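PDB 6L85: phosphate transporter from Thermotoga maritima MSB8, which probably imports phosphate across the cell membrane, coupled to sodium ions, as a bacterial relative of the human SLC20 carriers. Local coordinates for residues N166-S171 and K223-K228; A174-I179 and F215-A220. All coordinates share one frame; numbering follows the deposited sequence.

Interaction 1 of 2, residues N166-S171 and K223-K228; sequences NPKKSS and KLINEK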
ATOM      1  N   ASN B 166      14.010  30.344 -10.799  1.00 56.06           N
ATOM      2  CA  ASN B 166      13.170  29.577 -11.718  1.00 52.21           C
ATOM      3  C   ASN B 166      12.217  28.705 -10.904  1.00 59.11           C
ATOM      4  O   ASN B 166      12.411  27.487 -10.772  1.00 53.14           O
ATOM      5  CB  ASN B 166      14.036  28.732 -12.654  1.00 53.74           C
ATOM      6  CG  ASN B 166      13.233  28.053 -13.739  1.00 54.57           C
ATOM      7  OD1 ASN B 166      12.004  27.996 -13.685  1.00 54.48           O
ATOM      8  ND2 ASN B 166      13.929  27.548 -14.749  1.00 62.01           N
ATOM      9  N   PRO B 167      11.155  29.303 -10.345  1.00 58.71           N
ATOM     10  CA  PRO B 167      10.314  28.553  -9.393  1.00 51.66           C
ATOM     11  C   PRO B 167       9.661  27.301  -9.969  1.00 54.52           C
ATOM     12  O   PRO B 167       9.435  26.350  -9.210  1.00 49.23           O
ATOM     13  CB  PRO B 167       9.272  29.593  -8.955  1.00 49.58           C
ATOM     14  CG  PRO B 167       9.993  30.936  -9.148  1.00 51.17           C
ATOM     15  CD  PRO B 167      10.768  30.727 -10.430  1.00 54.37           C
ATOM     16  N   LYS B 168       9.354  27.263 -11.272  1.00 50.29           N
ATOM     17  CA  LYS B 168       8.824  26.039 -11.874  1.00 54.68           C
ATOM     18  C   LYS B 168       9.804  24.876 -11.713  1.00 52.69           C
ATOM     19  O   LYS B 168       9.446  23.791 -11.215  1.00 54.12           O
ATOM     20  CB  LYS B 168       8.543  26.275 -13.355  1.00 49.64           C
ATOM     21  CG  LYS B 168       7.338  27.109 -13.659  1.00 53.97           C
ATOM     22  CD  LYS B 168       7.258  27.322 -15.165  1.00 50.68           C
ATOM     23  CE  LYS B 168       5.985  28.015 -15.559  1.00 52.69           C
ATOM     24  NZ  LYS B 168       5.534  27.554 -16.909  1.00 68.13           N
ATOM     25  N   LYS B 169      11.047  25.097 -12.153  1.00 52.11           N
ATOM     26  CA  LYS B 169      12.122  24.126 -11.998  1.00 55.19           C
ATOM     27  C   LYS B 169      12.311  23.741 -10.538  1.00 55.99           C
ATOM     28  O   LYS B 169      12.561  22.570 -10.225  1.00 56.73           O
ATOM     29  CB  LYS B 169      13.415  24.717 -12.562  1.00 57.28           C
ATOM     30  CG  LYS B 169      14.413  23.742 -13.166  1.00 61.67           C
ATOM     31  CD  LYS B 169      15.369  24.499 -14.098  1.00 63.92           C
ATOM     32  CE  LYS B 169      16.669  23.741 -14.369  1.00 67.43           C
ATOM     33  NZ  LYS B 169      17.687  23.930 -13.290  1.00 74.07           N
ATOM     34  N   SER B 170      12.189  24.711  -9.628  1.00 47.54           N
ATOM     35  CA  SER B 170      12.393  24.435  -8.210  1.00 48.20           C
ATOM     36  C   SER B 170      11.274  23.565  -7.639  1.00 52.08           C
ATOM     37  O   SER B 170      11.522  22.714  -6.774  1.00 48.25           O
ATOM     38  CB  SER B 170      12.490  25.746  -7.427  1.00 45.32           C
ATOM     39  OG  SER B 170      13.790  26.293  -7.516  1.00 50.66           O
ATOM     40  N   SER B 171      10.031  23.799  -8.077  1.00 47.78           N
ATOM     41  CA  SER B 171       8.904  23.025  -7.577  1.00 51.21           C
ATOM     42  C   SER B 171       9.043  21.576  -8.012  1.00 50.94           C
ATOM     43  O   SER B 171       8.741  20.649  -7.244  1.00 49.78           O
ATOM     44  CB  SER B 171       7.592  23.629  -8.084  1.00 43.66           C
ATOM     45  OG  SER B 171       7.430  23.370  -9.469  1.00 46.62           O
ATOM     46  N   LYS B 223       5.725  17.112 -15.834  1.00 54.18           N
ATOM     47  CA  LYS B 223       4.583  17.209 -16.739  1.00 62.13           C
ATOM     48  C   LYS B 223       3.645  18.348 -16.333  1.00 61.40           C
ATOM     49  O   LYS B 223       3.331  19.232 -17.137  1.00 57.95           O
ATOM     50  CB  LYS B 223       3.838  15.877 -16.778  1.00 57.16           C
ATOM     51  CG  LYS B 223       2.852  15.754 -17.898  1.00 64.64           C
ATOM     52  CD  LYS B 223       3.409  14.875 -19.002  1.00 72.49           C
ATOM     53  CE  LYS B 223       2.823  15.261 -20.342  1.00 69.42           C
ATOM     54  NZ  LYS B 223       3.681  14.708 -21.427  1.00 80.44           N
ATOM     55  N   LEU B 224       3.193  18.341 -15.075  1.00 58.19           N
ATOM     56  CA  LEU B 224       2.150  19.271 -14.632  1.00 57.57           C
ATOM     57  C   LEU B 224       2.582  20.727 -14.756  1.00 55.14           C
ATOM     58  O   LEU B 224       1.773  21.607 -15.072  1.00 55.47           O
ATOM     59  CB  LEU B 224       1.788  18.969 -13.181  1.00 61.85           C
ATOM     60  CG  LEU B 224       0.380  19.272 -12.687  1.00 66.99           C
ATOM     61  CD1 LEU B 224      -0.615  19.093 -13.809  1.00 68.18           C
ATOM     62  CD2 LEU B 224       0.073  18.326 -11.536  1.00 60.43           C
ATOM     63  N   ILE B 225       3.851  21.004 -14.480  1.00 52.83           N
ATOM     64  CA  ILE B 225       4.351  22.362 -14.422  1.00 54.40           C
ATOM     65  C   ILE B 225       4.282  23.056 -15.775  1.00 62.23           C
ATOM     66  O   ILE B 225       4.391  24.285 -15.836  1.00 61.27           O
ATOM     67  CB  ILE B 225       5.789  22.325 -13.856  1.00 53.24           C
ATOM     68  CG1 ILE B 225       6.138  23.630 -13.148  1.00 57.46           C
ATOM     69  CG2 ILE B 225       6.784  21.985 -14.947  1.00 58.65           C
ATOM     70  CD1 ILE B 225       5.144  24.034 -12.098  1.00 53.30           C
ATOM     71  N   ASN B 226       4.059  22.294 -16.852  1.00 60.66           N
ATOM     72  CA  ASN B 226       3.960  22.803 -18.215  1.00 63.14           C
ATOM     73  C   ASN B 226       2.540  23.167 -18.625  1.00 60.09           C
ATOM     74  O   ASN B 226       2.345  23.611 -19.756  1.00 63.79           O
ATOM     75  CB  ASN B 226       4.489  21.765 -19.217  1.00 63.25           C
ATOM     76  CG  ASN B 226       5.979  21.506 -19.071  1.00 69.03           C
ATOM     77  OD1 ASN B 226       6.727  22.356 -18.580  1.00 63.27           O
ATOM     78  ND2 ASN B 226       6.419  20.316 -19.498  1.00 68.70           N
ATOM     79  N   GLU B 227       1.543  22.984 -17.759  1.00 62.76           N
ATOM     80  CA  GLU B 227       0.165  23.259 -18.159  1.00 67.84           C
ATOM     81  C   GLU B 227      -0.210  24.732 -18.064  1.00 65.43           C
ATOM     82  O   GLU B 227      -1.191  25.147 -18.691  1.00 61.39           O
ATOM     83  CB  GLU B 227      -0.816  22.436 -17.316  1.00 65.45           C
ATOM     84  CG  GLU B 227      -0.681  20.936 -17.497  1.00 72.85           C
ATOM     85  CD  GLU B 227      -2.000  20.203 -17.307  1.00 89.86           C
ATOM     86  OE1 GLU B 227      -3.037  20.687 -17.819  1.00 99.96           O
ATOM     87  OE2 GLU B 227      -2.000  19.142 -16.646  1.00 85.76           O
ATOM     88  N   LYS B 228       0.517  25.523 -17.281  1.00 59.77           N
ATOM     89  CA  LYS B 228       0.237  26.943 -17.135  1.00 60.84           C
ATOM     90  C   LYS B 228       1.467  27.742 -17.535  1.00 62.88           C
ATOM     91  O   LYS B 228       2.603  27.315 -17.294  1.00 64.55           O
ATOM     92  CB  LYS B 228      -0.174  27.283 -15.703  1.00 62.24           C
ATOM     93  CG  LYS B 228      -1.257  26.381 -15.129  1.00 60.50           C
ATOM     94  CD  LYS B 228      -2.632  26.763 -15.648  1.00 61.73           C
ATOM     95  CE  LYS B 228      -3.742  26.202 -14.759  1.00 63.90           C
ATOM     96  NZ  LYS B 228      -5.092  26.383 -15.390  1.00 73.56           N
TER
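Lys-168 and Ile-225 meet with their side chains slanted across each other, the root of the lysine lying on the isoleucine and its far end running on to the backbone beyond. The closest carbons are Lys-168 CB and Ile-225 CG1, 3.6 Å apart, and Lys-168 CG sits over the same methylene at 3.7 Å. With CG anti to its carbonyl carbon (chi1 -74°), the lysine chain runs out nearly extended and bends only at chi4, which brings Lys-168 NZ to 3.0 Å from Lys-228 O. This hydrogen bond lies in the carbonyl plane, with a C=O...N angle of 155°, somewhat off the line of the C=O bond; Lys-229 O adds a weak second bond. Ile-225 CD1, beyond the same methylene, comes 3.5 Å from Ser-171 OG. Ser-171 OG turns back onto its own helix and donates to Lys-168 O at 2.7 Å. Replacing Lys-168 with an alanine would probably leave Lys-228 O without its ammonium donor and uncover one flank of Ile-225. The contact joins the first turn of helix 167-194, where Asn-166 is the N-cap with a weak bond from Lys-169 N, to the end region of helix 199-224, with the type I turn Leu-224 to Glu-227 and Lys-228 just after it. Helix 231-258 packs against both segments, Val-231 touching Pro-167 and Val-238 touching Ile-225.

Interaction 2 of 2, residues A174-I179 and F215-A220; sequences AIPFFI and FVVHFA
This is an apolar contact inside a helical hairpin, between the roughly antiparallel helix 167-194 and helix 199-224, whose local axes come within 8.5 Å at an angle of 148°. A proline faces the partner helix: the CA atoms of Pro-176 and Val-217 are 5.3 Å apart. The proline ring lies against the backbone of the second helix, Pro-176 CG resting 3.5 Å from His-218 CA. Val-217 answers with its two methyls splayed to different partners. Val-217 CG1, anti to the backbone N (chi1 179°), packs 3.8 Å from Pro-176 CA, while Val-217 CG2 meets Ile-179 CG2 at 3.9 Å, the two side chains crossing at about a right angle. His-218 contributes its CA and CB here, and its ring leads off toward the start of helix 167-194, where ND1 bonds to Thr-172 O, one turn before the proline. Helix 167-194 is kinked at Pro-176, whose nitrogen makes no bond to the preceding turn. Behind this interface Ile-175 packs on helix 231-258 and Phe-178 on helix 129-162, while on the far flank of the second helix Phe-215 and Phe-219 meet Phe-301 of the second subunit. Because the contact is almost all carbon against carbon, with the backbone N of His-218 also against the proline ring, the segments are held by shape and van der Waals fit, with the nearby polar tie supplied by the histidine ring.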
ATOM      1  N   ALA B 174      11.148  20.304  -5.181  1.00 49.07           N
ATOM      2  CA  ALA B 174      10.772  20.441  -3.776  1.00 47.88           C
ATOM      3  C   ALA B 174       9.514  19.656  -3.435  1.00 43.64           C
ATOM      4  O   ALA B 174       9.378  19.165  -2.309  1.00 42.61           O
ATOM      5  CB  ALA B 174      10.563  21.913  -3.419  1.00 43.10           C
ATOM      6  N   ILE B 175       8.564  19.577  -4.359  1.00 41.65           N
ATOM      7  CA  ILE B 175       7.342  18.827  -4.078  1.00 48.90           C
ATOM      8  C   ILE B 175       7.672  17.334  -4.024  1.00 47.58           C
ATOM      9  O   ILE B 175       7.235  16.646  -3.078  1.00 49.23           O
ATOM     10  CB  ILE B 175       6.258  19.171  -5.112  1.00 52.23           C
ATOM     11  CG1 ILE B 175       5.854  20.635  -4.933  1.00 50.73           C
ATOM     12  CG2 ILE B 175       5.075  18.182  -5.052  1.00 49.79           C
ATOM     13  CD1 ILE B 175       4.534  20.982  -5.522  1.00 51.36           C
ATOM     14  N   PRO B 176       8.438  16.783  -4.985  1.00 46.78           N
ATOM     15  CA  PRO B 176       8.872  15.383  -4.836  1.00 44.03           C
ATOM     16  C   PRO B 176       9.640  15.134  -3.562  1.00 47.31           C
ATOM     17  O   PRO B 176       9.493  14.065  -2.949  1.00 47.82           O
ATOM     18  CB  PRO B 176       9.750  15.156  -6.076  1.00 46.99           C
ATOM     19  CG  PRO B 176       9.163  16.042  -7.086  1.00 44.61           C
ATOM     20  CD  PRO B 176       8.796  17.296  -6.323  1.00 46.31           C
ATOM     21  N   PHE B 177      10.455  16.097  -3.130  1.00 43.95           N
ATOM     22  CA  PHE B 177      11.186  15.884  -1.892  1.00 44.01           C
ATOM     23  C   PHE B 177      10.232  15.661  -0.717  1.00 42.29           C
ATOM     24  O   PHE B 177      10.438  14.756   0.093  1.00 41.33           O
ATOM     25  CB  PHE B 177      12.117  17.053  -1.604  1.00 40.19           C
ATOM     26  CG  PHE B 177      12.717  16.983  -0.252  1.00 44.03           C
ATOM     27  CD1 PHE B 177      13.784  16.129  -0.003  1.00 47.25           C
ATOM     28  CD2 PHE B 177      12.181  17.716   0.795  1.00 43.44           C
ATOM     29  CE1 PHE B 177      14.325  16.032   1.262  1.00 48.64           C
ATOM     30  CE2 PHE B 177      12.708  17.618   2.061  1.00 44.51           C
ATOM     31  CZ  PHE B 177      13.787  16.781   2.298  1.00 48.52           C
ATOM     32  N   PHE B 178       9.173  16.458  -0.611  1.00 40.32           N
ATOM     33  CA  PHE B 178       8.312  16.297   0.554  1.00 40.79           C
ATOM     34  C   PHE B 178       7.438  15.045   0.456  1.00 39.76           C
ATOM     35  O   PHE B 178       7.210  14.378   1.474  1.00 39.47           O
ATOM     36  CB  PHE B 178       7.461  17.553   0.766  1.00 40.86           C
ATOM     37  CG  PHE B 178       8.214  18.685   1.408  1.00 42.63           C
ATOM     38  CD1 PHE B 178       8.459  18.690   2.775  1.00 44.86           C
ATOM     39  CD2 PHE B 178       8.684  19.745   0.639  1.00 44.62           C
ATOM     40  CE1 PHE B 178       9.161  19.731   3.374  1.00 51.21           C
ATOM     41  CE2 PHE B 178       9.395  20.791   1.219  1.00 44.53           C
ATOM     42  CZ  PHE B 178       9.630  20.792   2.593  1.00 48.48           C
ATOM     43  N   ILE B 179       6.918  14.723  -0.736  1.00 42.98           N
ATOM     44  CA  ILE B 179       6.185  13.461  -0.895  1.00 41.85           C
ATOM     45  C   ILE B 179       7.067  12.280  -0.485  1.00 40.36           C
ATOM     46  O   ILE B 179       6.624  11.366   0.233  1.00 40.52           O
ATOM     47  CB  ILE B 179       5.678  13.307  -2.339  1.00 42.48           C
ATOM     48  CG1 ILE B 179       4.841  14.516  -2.732  1.00 42.89           C
ATOM     49  CG2 ILE B 179       4.820  12.055  -2.490  1.00 36.14           C
ATOM     50  CD1 ILE B 179       3.628  14.664  -1.876  1.00 44.03           C
ATOM     51  N   PHE B 215      11.484   9.772  -7.793  1.00 43.17           N
ATOM     52  CA  PHE B 215      11.603   9.660  -9.244  1.00 39.38           C
ATOM     53  C   PHE B 215      10.244   9.854  -9.917  1.00 42.66           C
ATOM     54  O   PHE B 215      10.076  10.704 -10.814  1.00 41.41           O
ATOM     55  CB  PHE B 215      12.211   8.296  -9.588  1.00 44.36           C
ATOM     56  CG  PHE B 215      12.597   8.139 -11.034  1.00 44.76           C
ATOM     57  CD1 PHE B 215      11.630   7.934 -12.006  1.00 37.27           C
ATOM     58  CD2 PHE B 215      13.932   8.205 -11.420  1.00 43.85           C
ATOM     59  CE1 PHE B 215      11.979   7.792 -13.336  1.00 43.92           C
ATOM     60  CE2 PHE B 215      14.285   8.058 -12.747  1.00 42.35           C
ATOM     61  CZ  PHE B 215      13.304   7.849 -13.707  1.00 41.82           C
ATOM     62  N   VAL B 216       9.247   9.102  -9.453  1.00 41.99           N
ATOM     63  CA  VAL B 216       7.939   9.111 -10.107  1.00 43.58           C
ATOM     64  C   VAL B 216       7.259  10.468  -9.958  1.00 40.00           C
ATOM     65  O   VAL B 216       6.697  11.009 -10.919  1.00 40.82           O
ATOM     66  CB  VAL B 216       7.062   7.973  -9.549  1.00 44.41           C
ATOM     67  CG1 VAL B 216       5.594   8.216  -9.879  1.00 44.98           C
ATOM     68  CG2 VAL B 216       7.539   6.618 -10.122  1.00 40.86           C
ATOM     69  N   VAL B 217       7.256  11.016  -8.739  1.00 38.64           N
ATOM     70  CA  VAL B 217       6.622  12.309  -8.512  1.00 41.75           C
ATOM     71  C   VAL B 217       7.358  13.406  -9.273  1.00 42.93           C
ATOM     72  O   VAL B 217       6.736  14.332  -9.792  1.00 43.11           O
ATOM     73  CB  VAL B 217       6.545  12.628  -7.010  1.00 42.67           C
ATOM     74  CG1 VAL B 217       5.896  14.004  -6.798  1.00 40.65           C
ATOM     75  CG2 VAL B 217       5.766  11.543  -6.271  1.00 39.81           C
ATOM     76  N   HIS B 218       8.687  13.321  -9.355  1.00 41.32           N
ATOM     77  CA  HIS B 218       9.437  14.296 -10.130  1.00 45.52           C
ATOM     78  C   HIS B 218       8.953  14.324 -11.570  1.00 50.36           C
ATOM     79  O   HIS B 218       8.689  15.399 -12.119  1.00 51.34           O
ATOM     80  CB  HIS B 218      10.934  13.991 -10.061  1.00 45.15           C
ATOM     81  CG  HIS B 218      11.745  14.777 -11.043  1.00 55.14           C
ATOM     82  ND1 HIS B 218      12.107  16.092 -10.829  1.00 52.83           N
ATOM     83  CD2 HIS B 218      12.235  14.444 -12.261  1.00 57.68           C
ATOM     84  CE1 HIS B 218      12.801  16.528 -11.866  1.00 57.19           C
ATOM     85  NE2 HIS B 218      12.890  15.548 -12.750  1.00 67.48           N
ATOM     86  N   PHE B 219       8.792  13.154 -12.199  1.00 48.16           N
ATOM     87  CA  PHE B 219       8.356  13.219 -13.599  1.00 49.60           C
ATOM     88  C   PHE B 219       6.890  13.628 -13.735  1.00 50.68           C
ATOM     89  O   PHE B 219       6.531  14.355 -14.683  1.00 54.19           O
ATOM     90  CB  PHE B 219       8.660  11.909 -14.319  1.00 49.38           C
ATOM     91  CG  PHE B 219      10.099  11.825 -14.740  1.00 54.63           C
ATOM     92  CD1 PHE B 219      10.523  12.410 -15.931  1.00 53.37           C
ATOM     93  CD2 PHE B 219      11.042  11.242 -13.907  1.00 47.90           C
ATOM     94  CE1 PHE B 219      11.859  12.375 -16.292  1.00 53.77           C
ATOM     95  CE2 PHE B 219      12.381  11.202 -14.259  1.00 48.78           C
ATOM     96  CZ  PHE B 219      12.794  11.777 -15.451  1.00 53.02           C
ATOM     97  N   ALA B 220       6.039  13.250 -12.781  1.00 47.39           N
ATOM     98  CA  ALA B 220       4.665  13.747 -12.830  1.00 50.32           C
ATOM     99  C   ALA B 220       4.621  15.279 -12.708  1.00 51.57           C
ATOM    100  O   ALA B 220       3.851  15.945 -13.415  1.00 54.49           O
ATOM    101  CB  ALA B 220       3.824  13.072 -11.746  1.00 46.19           C
TER

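Both interactions join helix 167-194 to helix 199-224 on the same side of the chain's centre, their own centres about 12 Å apart, and interaction 2 is nested within the loop that interaction 1 closes. They adjoin at Ser-171 O, which lies 3.5 Å from Pro-176 CD. Each is only partly buried, but interaction 1 lies farther out, its centre about 32 Å from that of the chain, against about 25 Å for interaction 2. There, at the helix ends, an ammonium grips a backbone carbonyl beside a small apolar patch. Interaction 2, within the helices, is held between its segments by apolar packing, with a polar tie nearby at the histidine, and lies nearer the subunit interface, although the buried areas, 182 and 187 Å², are nearly equal.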